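Local coordinates for protein PpBBE-like 1 D396N (PDB 6EO5) that oxidises cellobiose as a flavin-dependent, berberine bridge enzyme-like oxidase of the VAO family, with a bi-covalently attached FAD, studied here as a point variant, at residues 86-91 / 463-467; 202-206 / 449-453; 232-238 / 259-265; 362-366 / 411-415. All coordinates share one frame. Residue numbers count along the deposited sequence, not the author numbering.

Interaction 1 (86-91 / 463-467); sequences YSLGGR and NFPQS. With FAD (flavin-adenine dinucleotide), chain C.
A loop-to-loop contact joins the FAD-binding region to the C-terminal berberine-like region beside the AMP half of the cofactor; neither 86-91 nor 463-467 is regular helix or strand. The CA atoms of Gly-90 and Phe-464 approach to 5.8 Å. Gly-89 and Gly-90 both have positive phi, and a CB on Gly-90 would strike Pro-465 CD. Tyr-86 (chi1 m) points toward 463-467: its CD2 lies 3.3 Å from Phe-464 CD2, the two rings meeting obliquely at 55°, and its CE1 is 3.8 Å from Pro-465 CG. At the ring edge, Tyr-86 OH donates a very short 2.4 Å hydrogen bond to Gln-466 OE1. Arg-91 NH1 donates to Asn-463 O (2.7 Å), while water 1 bridges Arg-91 NH2 and Asn-463 N at 3.0 and 3.1 Å. Next door, Ser-87 OG donates to FAD O1A at 2.6 Å, and FAD O3B lies over the Phe-464 ring. Polar bonds to Gln-466 and Asn-463 thus supplement the apolar group of Tyr-86, Phe-464 and Pro-465, linking two loops that lack regular structure.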
# COMPACT_ATOMS: atom_id res chain seq x y z
N TYR A 86 -0.03 -11.62 5.64
CA TYR A 86 0.87 -12.43 4.83
C TYR A 86 2.33 -12.26 5.23
O TYR A 86 3.16 -13.08 4.83
CB TYR A 86 0.70 -12.08 3.36
CG TYR A 86 -0.57 -12.61 2.72
CD1 TYR A 86 -1.27 -13.70 3.27
CD2 TYR A 86 -1.07 -12.04 1.56
CE1 TYR A 86 -2.43 -14.18 2.66
CE2 TYR A 86 -2.22 -12.51 0.95
CZ TYR A 86 -2.90 -13.58 1.49
OH TYR A 86 -4.04 -14.04 0.87
N SER A 87 2.68 -11.21 5.98
CA SER A 87 4.06 -11.10 6.45
C SER A 87 4.27 -11.83 7.77
O SER A 87 5.38 -11.81 8.31
CB SER A 87 4.47 -9.63 6.56
OG SER A 87 3.58 -8.90 7.39
N LEU A 88 3.22 -12.45 8.32
CA LEU A 88 3.39 -13.53 9.28
C LEU A 88 3.41 -14.89 8.59
O LEU A 88 3.58 -15.90 9.26
CB LEU A 88 2.28 -13.50 10.34
CG LEU A 88 2.40 -12.30 11.28
CD1 LEU A 88 1.24 -12.21 12.23
CD2 LEU A 88 3.73 -12.27 12.03
N GLY A 89 3.25 -14.92 7.27
CA GLY A 89 3.29 -16.14 6.49
C GLY A 89 2.00 -16.48 5.78
O GLY A 89 2.03 -17.20 4.77
N GLY A 90 0.85 -16.00 6.26
CA GLY A 90 -0.42 -16.46 5.73
C GLY A 90 -0.71 -17.91 6.04
O GLY A 90 -1.61 -18.50 5.43
N ARG A 91 0.03 -18.50 6.98
CA ARG A 91 -0.09 -19.87 7.48
C ARG A 91 0.82 -19.97 8.70
O ARG A 91 1.69 -19.12 8.90
CB ARG A 91 0.30 -20.91 6.43
CG ARG A 91 1.79 -20.88 6.11
CD ARG A 91 2.04 -21.08 4.64
NE ARG A 91 3.46 -21.23 4.33
CZ ARG A 91 4.20 -20.31 3.72
NH1 ARG A 91 3.67 -19.15 3.37
NH2 ARG A 91 5.48 -20.55 3.46
N ASN A 463 6.63 -18.52 -0.83
CA ASN A 463 5.22 -18.61 -1.17
C ASN A 463 4.35 -18.12 -0.01
O ASN A 463 4.78 -18.07 1.14
CB ASN A 463 4.82 -20.05 -1.56
CG ASN A 463 5.04 -21.03 -0.43
OD1 ASN A 463 4.30 -21.05 0.57
ND2 ASN A 463 6.07 -21.84 -0.56
N PHE A 464 3.12 -17.77 -0.35
CA PHE A 464 2.05 -17.48 0.59
C PHE A 464 0.73 -17.69 -0.15
O PHE A 464 0.74 -17.94 -1.36
CB PHE A 464 2.17 -16.05 1.15
CG PHE A 464 2.10 -14.96 0.11
CD1 PHE A 464 3.18 -14.71 -0.73
CD2 PHE A 464 0.97 -14.17 -0.02
CE1 PHE A 464 3.13 -13.72 -1.68
CE2 PHE A 464 0.91 -13.17 -0.98
CZ PHE A 464 1.99 -12.96 -1.81
N PRO A 465 -0.44 -17.65 0.55
CA PRO A 465 -1.69 -17.98 -0.15
C PRO A 465 -1.91 -17.27 -1.49
O PRO A 465 -2.68 -17.78 -2.31
CB PRO A 465 -2.77 -17.58 0.86
CG PRO A 465 -2.15 -17.89 2.15
CD PRO A 465 -0.67 -17.54 2.00
N GLN A 466 -1.25 -16.13 -1.76
CA GLN A 466 -1.43 -15.46 -3.04
C GLN A 466 -0.09 -15.08 -3.66
O GLN A 466 0.05 -14.02 -4.27
CB GLN A 466 -2.34 -14.25 -2.90
CG GLN A 466 -3.82 -14.60 -3.01
CD GLN A 466 -4.73 -13.52 -2.47
OE1 GLN A 466 -4.62 -13.13 -1.31
NE2 GLN A 466 -5.63 -13.02 -3.32
N SER A 467 0.91 -15.95 -3.55
CA SER A 467 2.15 -15.77 -4.29
C SER A 467 1.95 -16.12 -5.77
O SER A 467 1.02 -16.84 -6.15
CB SER A 467 3.26 -16.64 -3.69
OG SER A 467 2.84 -17.97 -3.46
PA FAD C . 4.10 -6.14 5.14
O1A FAD C . 2.96 -6.89 5.81
O2A FAD C . 5.37 -6.21 5.96
O5B FAD C . 4.38 -6.61 3.62
C5B FAD C . 3.32 -6.90 2.73
C4B FAD C . 3.74 -7.94 1.71
O4B FAD C . 4.97 -7.57 1.11
C3B FAD C . 3.97 -9.31 2.34
O3B FAD C . 3.65 -10.30 1.39
C2B FAD C . 5.46 -9.32 2.58
O2B FAD C . 5.97 -10.62 2.64
C1B FAD C . 5.98 -8.53 1.38
N9A FAD C . 7.28 -7.92 1.72
C8A FAD C . 7.56 -7.12 2.80
N7A FAD C . 8.87 -6.79 2.77
C5A FAD C . 9.43 -7.36 1.68
C6A FAD C . 10.72 -7.34 1.19
N6A FAD C . 11.67 -6.66 1.84
N1A FAD C . 11.02 -8.03 0.04
C2A FAD C . 10.04 -8.74 -0.61
N3A FAD C . 8.75 -8.76 -0.12
C4A FAD C . 8.45 -8.08 1.02
N1 FAD C . -1.77 1.62 0.65
C2 FAD C . -1.61 2.68 -0.25
O2 FAD C . -1.32 2.51 -1.45
N3 FAD C . -1.78 3.97 0.22
C4 FAD C . -2.10 4.22 1.54
O4 FAD C . -2.22 5.37 1.92
C4X FAD C . -2.26 3.16 2.42
N5 FAD C . -2.53 3.42 3.75
C5X FAD C . -2.37 2.41 4.69
C6 FAD C . -2.51 2.71 6.04
C7 FAD C . -2.25 1.77 7.05
C7M FAD C . -2.39 2.14 8.50
C8 FAD C . -1.93 0.45 6.65
C8M FAD C . -1.75 -0.65 7.68
C9 FAD C . -1.89 0.14 5.28
C9A FAD C . -2.08 1.11 4.28
N10 FAD C . -2.08 0.83 2.91
C10 FAD C . -2.05 1.86 1.99
C1' FAD C . -1.82 -0.55 2.40
C2' FAD C . -0.31 -0.74 2.23
O2' FAD C . 0.20 -0.14 1.07
C3' FAD C . -0.02 -2.22 2.19
O3' FAD C . -0.50 -2.75 3.40
C4' FAD C . 1.48 -2.46 2.01
O4' FAD C . 1.67 -3.65 1.29
C5' FAD C . 2.19 -2.50 3.37
O5' FAD C . 3.55 -2.83 3.28
P FAD C . 4.32 -3.30 4.62
O1P FAD C . 5.79 -3.47 4.33
O2P FAD C . 4.07 -2.40 5.80
O3P FAD C . 3.53 -4.65 5.01
O HOH W 1 7.72 -19.30 1.91

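Interaction 2 (202-206 / 449-453); sequences ATSYG and LIAGK. With FAD (flavin-adenine dinucleotide), chain C.
Residues 202-206 form an irregular connection whose last four members, Thr-203 to Gly-206, make a type I beta turn closed by Gly-206 N to Thr-203 O at 3.0 Å; residues 449-453 are a piece of continuous helix, with Lys-453 N bonded to Leu-449 O at 2.9 Å. Thr-203 has positive phi (65°), as does Gly-206 (127°). The closest CA atoms are those of Tyr-205 and Lys-453, 6.6 Å apart. Tyr-205 (chi1 m, chi2 89°) reaches the helix with the edge of its ring: OH donates to Leu-449 O at 2.8 Å, and CE2 lies 3.7 Å from Gly-452 C and 3.6 Å from Lys-453 N. Leu-449 O therefore accepts from both the helix and the phenol. In the reverse direction Lys-453, with chi1 t and chi2 p, carries NZ to Ser-204 O at 3.0 Å; the same ammonium bonds Phe-462 O and forms a salt bridge with Asp-457. On its other flank the turn holds the cofactor, Thr-203 N donating to adenine N3A of FAD at 3.0 Å. The example illustrates how a cofactor-binding turn can be tied to a distant helix by reciprocal side-chain-to-carbonyl bonds. Helix 191-200 leads into this turn and packs against both Tyr-205 and Leu-449, strand 74-77 touches Thr-203, and strand 207-217 carries the chain onward.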
# COMPACT_ATOMS: atom_id res chain seq x y z
N ALA A 202 5.85 -8.52 -3.76
CA ALA A 202 5.70 -9.02 -2.39
C ALA A 202 6.05 -10.51 -2.29
O ALA A 202 5.35 -11.36 -2.85
CB ALA A 202 4.28 -8.78 -1.89
N THR A 203 7.16 -10.82 -1.59
CA THR A 203 7.60 -12.18 -1.28
C THR A 203 7.98 -13.02 -2.51
O THR A 203 9.04 -13.65 -2.52
CB THR A 203 6.51 -12.91 -0.48
OG1 THR A 203 6.52 -12.44 0.87
CG2 THR A 203 6.75 -14.44 -0.49
N SER A 204 7.14 -12.99 -3.55
CA SER A 204 7.12 -14.07 -4.55
C SER A 204 8.45 -14.30 -5.25
O SER A 204 8.67 -15.40 -5.78
CB SER A 204 6.03 -13.80 -5.59
OG SER A 204 4.73 -14.04 -5.06
N TYR A 205 9.34 -13.31 -5.29
CA TYR A 205 10.58 -13.40 -6.05
C TYR A 205 11.83 -13.29 -5.20
O TYR A 205 12.94 -13.25 -5.75
CB TYR A 205 10.63 -12.34 -7.16
CG TYR A 205 9.49 -12.48 -8.14
CD1 TYR A 205 8.28 -11.84 -7.93
CD2 TYR A 205 9.62 -13.28 -9.26
CE1 TYR A 205 7.23 -11.97 -8.82
CE2 TYR A 205 8.57 -13.42 -10.16
CZ TYR A 205 7.38 -12.77 -9.94
OH TYR A 205 6.35 -12.90 -10.84
N GLY A 206 11.71 -13.27 -3.88
CA GLY A 206 12.87 -13.14 -3.04
C GLY A 206 12.71 -11.99 -2.07
O GLY A 206 11.64 -11.38 -1.97
N LEU A 449 4.28 -12.91 -15.30
CA LEU A 449 4.68 -13.05 -13.91
C LEU A 449 5.01 -14.51 -13.58
O LEU A 449 6.03 -14.78 -12.94
CB LEU A 449 3.60 -12.47 -13.00
CG LEU A 449 3.49 -10.95 -13.13
CD1 LEU A 449 2.32 -10.38 -12.37
CD2 LEU A 449 4.78 -10.29 -12.66
N ILE A 450 4.19 -15.45 -14.07
CA ILE A 450 4.42 -16.87 -13.77
C ILE A 450 5.71 -17.36 -14.43
O ILE A 450 6.51 -18.07 -13.80
CB ILE A 450 3.21 -17.72 -14.20
CG1 ILE A 450 2.02 -17.47 -13.27
CG2 ILE A 450 3.54 -19.20 -14.16
CD1 ILE A 450 0.69 -17.77 -13.93
N ALA A 451 5.94 -16.98 -15.69
CA ALA A 451 7.22 -17.27 -16.35
C ALA A 451 8.40 -16.82 -15.49
O ALA A 451 9.36 -17.58 -15.30
CB ALA A 451 7.26 -16.57 -17.70
N GLY A 452 8.34 -15.60 -14.95
CA GLY A 452 9.42 -15.12 -14.12
C GLY A 452 9.52 -15.85 -12.80
O GLY A 452 10.62 -15.99 -12.24
N LYS A 453 8.39 -16.31 -12.27
CA LYS A 453 8.43 -17.10 -11.04
C LYS A 453 9.13 -18.43 -11.29
O LYS A 453 9.92 -18.88 -10.45
CB LYS A 453 7.00 -17.31 -10.52
CG LYS A 453 6.85 -18.28 -9.36
CD LYS A 453 7.46 -17.74 -8.08
CE LYS A 453 7.13 -18.66 -6.91
NZ LYS A 453 7.74 -18.21 -5.63
PA FAD C . 4.10 -6.14 5.14
O1A FAD C . 2.96 -6.89 5.81
O2A FAD C . 5.37 -6.21 5.96
O5B FAD C . 4.38 -6.61 3.62
C5B FAD C . 3.32 -6.90 2.73
C4B FAD C . 3.74 -7.94 1.71
O4B FAD C . 4.97 -7.57 1.11
C3B FAD C . 3.97 -9.31 2.34
O3B FAD C . 3.65 -10.30 1.39
C2B FAD C . 5.46 -9.32 2.58
O2B FAD C . 5.97 -10.62 2.64
C1B FAD C . 5.98 -8.53 1.38
N9A FAD C . 7.28 -7.92 1.72
C8A FAD C . 7.56 -7.12 2.80
N7A FAD C . 8.87 -6.79 2.77
C5A FAD C . 9.43 -7.36 1.68
C6A FAD C . 10.72 -7.34 1.19
N6A FAD C . 11.67 -6.66 1.84
N1A FAD C . 11.02 -8.03 0.04
C2A FAD C . 10.04 -8.74 -0.61
N3A FAD C . 8.75 -8.76 -0.12
C4A FAD C . 8.45 -8.08 1.02
N1 FAD C . -1.77 1.62 0.65
C2 FAD C . -1.61 2.68 -0.25
O2 FAD C . -1.32 2.51 -1.45
N3 FAD C . -1.78 3.97 0.22
C4 FAD C . -2.10 4.22 1.54
O4 FAD C . -2.22 5.37 1.92
C4X FAD C . -2.26 3.16 2.42
N5 FAD C . -2.53 3.42 3.75
C5X FAD C . -2.37 2.41 4.69
C6 FAD C . -2.51 2.71 6.04
C7 FAD C . -2.25 1.77 7.05
C7M FAD C . -2.39 2.14 8.50
C8 FAD C . -1.93 0.45 6.65
C8M FAD C . -1.75 -0.65 7.68
C9 FAD C . -1.89 0.14 5.28
C9A FAD C . -2.08 1.11 4.28
N10 FAD C . -2.08 0.83 2.91
C10 FAD C . -2.05 1.86 1.99
C1' FAD C . -1.82 -0.55 2.40
C2' FAD C . -0.31 -0.74 2.23
O2' FAD C . 0.20 -0.14 1.07
C3' FAD C . -0.02 -2.22 2.19
O3' FAD C . -0.50 -2.75 3.40
C4' FAD C . 1.48 -2.46 2.01
O4' FAD C . 1.67 -3.65 1.29
C5' FAD C . 2.19 -2.50 3.37
O5' FAD C . 3.55 -2.83 3.28
P FAD C . 4.32 -3.30 4.62
O1P FAD C . 5.79 -3.47 4.33
O2P FAD C . 4.07 -2.40 5.80
O3P FAD C . 3.53 -4.65 5.01

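Interaction 3 (232-238 / 259-265); sequences KAVLFKN and MDPSGVS
Leu-235 (chi1 m, chi2 t) lays its CD2 methyl over the hairpin formed by 259-265, 3.6 Å from Ser-265 CB, 4.0 Å from Met-259 CG and 3.8 Å from Gly-263 O. It stands in the first turn of helix 235-246, with Val-234 at the N-cap position and Asn-238 N bonded to Val-234 O at 2.9 Å. Opposite it, strand 253-259 turns back into strand 264-271. A type I beta turn runs from Asp-260 to Gly-263, closed by Gly-263 N to Asp-260 O (3.0 Å), and Asp-260 N bonds Val-264 O at 3.1 Å. Gly-263 has phi 106° and psi -9°, a conformation in which a CB would jam against the preceding carbonyl. Inside the turn, Asp-260 OD1 accepts from Ser-262 OG at 2.6 Å. Lys-232 CA lies only 4.1 Å from Gly-263 CA, and Leu-235 CA lies 6.8 Å from Ser-265 CA. Along the outer border Lys-232 extends its aliphatic chain past the turn, bringing CE to 3.1 Å from Pro-261 O. One helical turn beyond Leu-235, Asn-238 (chi1 m) donates from ND2 to Ser-265 OG at 3.2 Å, while its OD1 accepts from Ala-290 N. The start of helix 235-246 thus packs by apolar contact at the turn end of the hairpin joining two inner strands of the seven-stranded antiparallel sheet, and the buried amide is satisfied by partners on both of its ends.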
# COMPACT_ATOMS: atom_id res chain seq x y z
N LYS A 232 -26.58 11.46 6.72
CA LYS A 232 -26.86 10.32 5.85
C LYS A 232 -27.56 10.74 4.56
O LYS A 232 -27.49 10.00 3.57
CB LYS A 232 -27.71 9.29 6.59
CG LYS A 232 -26.95 8.09 7.10
CD LYS A 232 -27.52 7.62 8.44
CE LYS A 232 -27.13 6.17 8.74
NZ LYS A 232 -27.45 5.77 10.14
N ALA A 233 -28.20 11.91 4.53
CA ALA A 233 -29.05 12.28 3.41
C ALA A 233 -28.28 12.88 2.25
O ALA A 233 -28.78 12.86 1.11
CB ALA A 233 -30.13 13.25 3.88
N VAL A 234 -27.08 13.41 2.47
CA VAL A 234 -26.34 14.07 1.40
C VAL A 234 -25.27 13.16 0.80
O VAL A 234 -24.41 13.65 0.05
CB VAL A 234 -25.73 15.40 1.89
CG1 VAL A 234 -26.82 16.30 2.45
CG2 VAL A 234 -24.64 15.18 2.93
N LEU A 235 -25.30 11.86 1.11
CA LEU A 235 -24.26 10.95 0.63
C LEU A 235 -24.31 10.78 -0.89
O LEU A 235 -23.27 10.81 -1.56
CB LEU A 235 -24.39 9.59 1.32
CG LEU A 235 -24.07 9.56 2.80
CD1 LEU A 235 -24.41 8.20 3.39
CD2 LEU A 235 -22.60 9.91 3.03
N PHE A 236 -25.49 10.58 -1.45
CA PHE A 236 -25.60 10.45 -2.90
C PHE A 236 -25.11 11.72 -3.59
O PHE A 236 -24.31 11.66 -4.53
CB PHE A 236 -27.04 10.16 -3.31
CG PHE A 236 -27.22 10.04 -4.79
CD1 PHE A 236 -27.46 11.17 -5.57
CD2 PHE A 236 -27.12 8.81 -5.41
CE1 PHE A 236 -27.59 11.06 -6.94
CE2 PHE A 236 -27.26 8.70 -6.79
CZ PHE A 236 -27.50 9.83 -7.55
N LYS A 237 -25.60 12.87 -3.12
CA LYS A 237 -25.25 14.14 -3.74
C LYS A 237 -23.74 14.37 -3.68
O LYS A 237 -23.12 14.74 -4.68
CB LYS A 237 -26.02 15.27 -3.06
CG LYS A 237 -26.05 16.58 -3.82
CD LYS A 237 -26.80 17.65 -3.03
CE LYS A 237 -26.67 19.02 -3.70
NZ LYS A 237 -27.30 19.03 -5.05
N ASN A 238 -23.14 14.13 -2.50
CA ASN A 238 -21.70 14.38 -2.38
C ASN A 238 -20.90 13.42 -3.24
O ASN A 238 -19.96 13.84 -3.93
CB ASN A 238 -21.25 14.28 -0.92
CG ASN A 238 -21.91 15.31 -0.02
OD1 ASN A 238 -22.61 16.20 -0.50
ND2 ASN A 238 -21.69 15.21 1.28
N MET A 259 -16.48 7.95 3.22
CA MET A 259 -17.89 7.70 3.45
C MET A 259 -17.98 6.54 4.44
O MET A 259 -17.16 5.63 4.38
CB MET A 259 -18.56 7.36 2.11
CG MET A 259 -20.02 7.03 2.14
SD MET A 259 -20.58 6.55 0.49
CE MET A 259 -20.17 8.00 -0.46
N ASP A 260 -18.94 6.59 5.36
CA ASP A 260 -19.09 5.48 6.30
C ASP A 260 -20.54 5.41 6.76
O ASP A 260 -21.30 6.36 6.55
CB ASP A 260 -18.09 5.60 7.47
CG ASP A 260 -18.46 6.67 8.49
OD1 ASP A 260 -19.66 6.90 8.77
OD2 ASP A 260 -17.52 7.28 9.04
N PRO A 261 -20.97 4.28 7.34
CA PRO A 261 -22.41 4.06 7.59
C PRO A 261 -23.00 4.94 8.68
O PRO A 261 -24.23 4.99 8.80
CB PRO A 261 -22.49 2.58 7.99
CG PRO A 261 -21.21 1.98 7.49
CD PRO A 261 -20.19 3.06 7.62
N SER A 262 -22.19 5.64 9.47
CA SER A 262 -22.72 6.62 10.41
C SER A 262 -23.18 7.90 9.74
O SER A 262 -23.77 8.75 10.41
CB SER A 262 -21.67 6.95 11.48
OG SER A 262 -20.71 7.87 10.99
N GLY A 263 -22.91 8.08 8.46
CA GLY A 263 -23.32 9.26 7.72
C GLY A 263 -22.21 10.24 7.40
O GLY A 263 -22.45 11.18 6.64
N VAL A 264 -21.01 10.05 7.95
CA VAL A 264 -19.90 10.94 7.63
C VAL A 264 -19.49 10.74 6.17
O VAL A 264 -19.51 9.62 5.65
CB VAL A 264 -18.71 10.67 8.58
CG1 VAL A 264 -17.52 11.55 8.22
CG2 VAL A 264 -19.14 10.90 10.01
N SER A 265 -19.14 11.84 5.50
CA SER A 265 -18.50 11.79 4.20
C SER A 265 -17.60 13.01 4.03
O SER A 265 -17.88 14.07 4.59
CB SER A 265 -19.52 11.72 3.05
OG SER A 265 -20.28 12.91 2.97

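Interaction 4 (362-366 / 411-415); sequences YFIYN and YITRY
The main bump is Phe-363, which projects from the strand 362-366 into a hollow lined by Tyr-411, Ile-412 and Tyr-415 of helix 411-415. The segment axes come no nearer than 12.0 Å and their N-to-C directions differ by 37° (signed crossing angle -37°), so long side chains must fill the intervening space. Phe-363 (chi1 m, chi2 85°) points toward the helix. Its CE2 reaches 3.4 Å from Tyr-415 CZ, lying over one face of the Tyr-415 ring; the ring centroids are 4.3 Å apart and the planes inclined at 33°, an oblique aromatic pair. Ile-412, with chi1 t and chi2 p, presents CD1 at 3.7 Å from Phe-363 CE2, and Tyr-411 (chi1 t) sets its OH at the phenylalanine edge, 3.8 Å from CZ of Phe-363, while bonding Met-355 O. Tyr-415, also chi1 t, points toward the strand. A second, smaller bump comes two residues along from Phe-363: Tyr-365 brings its OH to 3.4 Å from Tyr-415 OH, and water 2 bridges these hydroxyls at 3.2 and 2.6 Å respectively. Large side chains two apart on the strand thus meet Tyr-411, Ile-412 and Tyr-415 of the helix. Strand 361-367 runs between antiparallel neighbours 253-259 and 391-398, while Met-351 and Met-355 of helix 345-355 pack against the same aromatic cluster.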
# COMPACT_ATOMS: atom_id res chain seq x y z
N TYR A 362 -15.73 1.43 6.90
CA TYR A 362 -15.47 2.68 6.19
C TYR A 362 -15.06 2.39 4.74
O TYR A 362 -14.74 1.25 4.38
CB TYR A 362 -14.43 3.54 6.91
CG TYR A 362 -13.07 2.91 7.08
CD1 TYR A 362 -12.09 3.08 6.13
CD2 TYR A 362 -12.77 2.18 8.21
CE1 TYR A 362 -10.84 2.52 6.29
CE2 TYR A 362 -11.52 1.61 8.39
CZ TYR A 362 -10.56 1.77 7.43
OH TYR A 362 -9.30 1.22 7.59
N PHE A 363 -15.09 3.44 3.92
CA PHE A 363 -14.96 3.34 2.46
C PHE A 363 -14.23 4.56 1.92
O PHE A 363 -14.67 5.70 2.14
CB PHE A 363 -16.34 3.19 1.82
CG PHE A 363 -17.13 2.04 2.38
CD1 PHE A 363 -17.88 2.19 3.54
CD2 PHE A 363 -17.08 0.78 1.78
CE1 PHE A 363 -18.58 1.11 4.09
CE2 PHE A 363 -17.79 -0.29 2.32
CZ PHE A 363 -18.54 -0.12 3.47
N ILE A 364 -13.12 4.34 1.20
CA ILE A 364 -12.21 5.39 0.77
C ILE A 364 -11.96 5.22 -0.73
O ILE A 364 -11.68 4.11 -1.19
CB ILE A 364 -10.89 5.35 1.56
CG1 ILE A 364 -11.15 5.50 3.05
CG2 ILE A 364 -9.88 6.41 1.07
CD1 ILE A 364 -9.89 5.41 3.87
N TYR A 365 -12.02 6.33 -1.48
CA TYR A 365 -11.97 6.32 -2.94
C TYR A 365 -10.77 7.15 -3.39
O TYR A 365 -10.84 8.38 -3.36
CB TYR A 365 -13.26 6.86 -3.54
CG TYR A 365 -14.53 6.21 -3.02
CD1 TYR A 365 -15.01 6.48 -1.74
CD2 TYR A 365 -15.28 5.34 -3.82
CE1 TYR A 365 -16.18 5.88 -1.26
CE2 TYR A 365 -16.45 4.75 -3.35
CZ TYR A 365 -16.89 5.03 -2.07
OH TYR A 365 -18.06 4.45 -1.60
N ASN A 366 -9.69 6.50 -3.80
CA ASN A 366 -8.49 7.20 -4.27
C ASN A 366 -8.65 7.57 -5.74
O ASN A 366 -8.91 6.69 -6.57
CB ASN A 366 -7.25 6.34 -4.10
CG ASN A 366 -6.90 6.11 -2.66
OD1 ASN A 366 -7.36 6.83 -1.78
ND2 ASN A 366 -6.08 5.09 -2.40
N TYR A 411 -20.97 -8.89 5.52
CA TYR A 411 -21.39 -7.54 5.17
C TYR A 411 -20.49 -6.94 4.10
O TYR A 411 -20.97 -6.46 3.07
CB TYR A 411 -21.41 -6.68 6.42
CG TYR A 411 -21.44 -5.20 6.18
CD1 TYR A 411 -22.56 -4.58 5.64
CD2 TYR A 411 -20.36 -4.40 6.54
CE1 TYR A 411 -22.59 -3.22 5.44
CE2 TYR A 411 -20.37 -3.04 6.34
CZ TYR A 411 -21.50 -2.45 5.79
OH TYR A 411 -21.52 -1.10 5.59
N ILE A 412 -19.17 -7.00 4.29
CA ILE A 412 -18.29 -6.34 3.34
C ILE A 412 -18.17 -7.13 2.04
O ILE A 412 -17.84 -6.56 0.99
CB ILE A 412 -16.90 -6.09 3.98
CG1 ILE A 412 -16.22 -4.92 3.28
CG2 ILE A 412 -16.03 -7.33 3.94
CD1 ILE A 412 -16.76 -3.55 3.70
N THR A 413 -18.47 -8.43 2.07
CA THR A 413 -18.46 -9.22 0.84
C THR A 413 -19.74 -9.01 0.03
O THR A 413 -19.69 -8.95 -1.21
CB THR A 413 -18.25 -10.69 1.18
OG1 THR A 413 -16.95 -10.84 1.76
CG2 THR A 413 -18.36 -11.56 -0.07
N ARG A 414 -20.89 -8.92 0.70
CA ARG A 414 -22.11 -8.47 0.03
C ARG A 414 -21.89 -7.13 -0.65
O ARG A 414 -22.27 -6.94 -1.81
CB ARG A 414 -23.24 -8.35 1.04
CG ARG A 414 -23.89 -9.63 1.46
CD ARG A 414 -25.06 -9.30 2.36
NE ARG A 414 -24.67 -8.94 3.73
CZ ARG A 414 -24.79 -9.77 4.78
NH1 ARG A 414 -25.31 -10.99 4.60
NH2 ARG A 414 -24.40 -9.36 6.00
N TYR A 415 -21.28 -6.18 0.07
CA TYR A 415 -21.04 -4.86 -0.47
C TYR A 415 -20.19 -4.93 -1.74
O TYR A 415 -20.51 -4.30 -2.75
CB TYR A 415 -20.36 -3.99 0.59
CG TYR A 415 -19.96 -2.59 0.12
CD1 TYR A 415 -18.78 -2.37 -0.60
CD2 TYR A 415 -20.74 -1.49 0.42
CE1 TYR A 415 -18.42 -1.10 -1.03
CE2 TYR A 415 -20.39 -0.22 0.01
CZ TYR A 415 -19.23 -0.02 -0.71
OH TYR A 415 -18.89 1.24 -1.10
O HOH W 2 -20.33 3.01 0.17

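From the N terminus, segment 86-91 opens first and meets its partner, 463-467, only near the C terminus, so interaction 1 closes a loop that encloses all the others. Within it, 202-206 opens interaction 2, which closes at 449-453 and in turn encloses interactions 3 and 4. Those two follow in series: 232-238 closes with 259-265 before 362-366 opens toward 411-415. No contacts cross. Interactions 1 and 2 touch through Phe-464 and Ser-467 against 202-204, joining the FAD-binding region to the C-terminal segment beside the cofactor. Interactions 3 and 4 touch through Met-259 and Pro-261, tying helices to one seven-stranded antiparallel sheet.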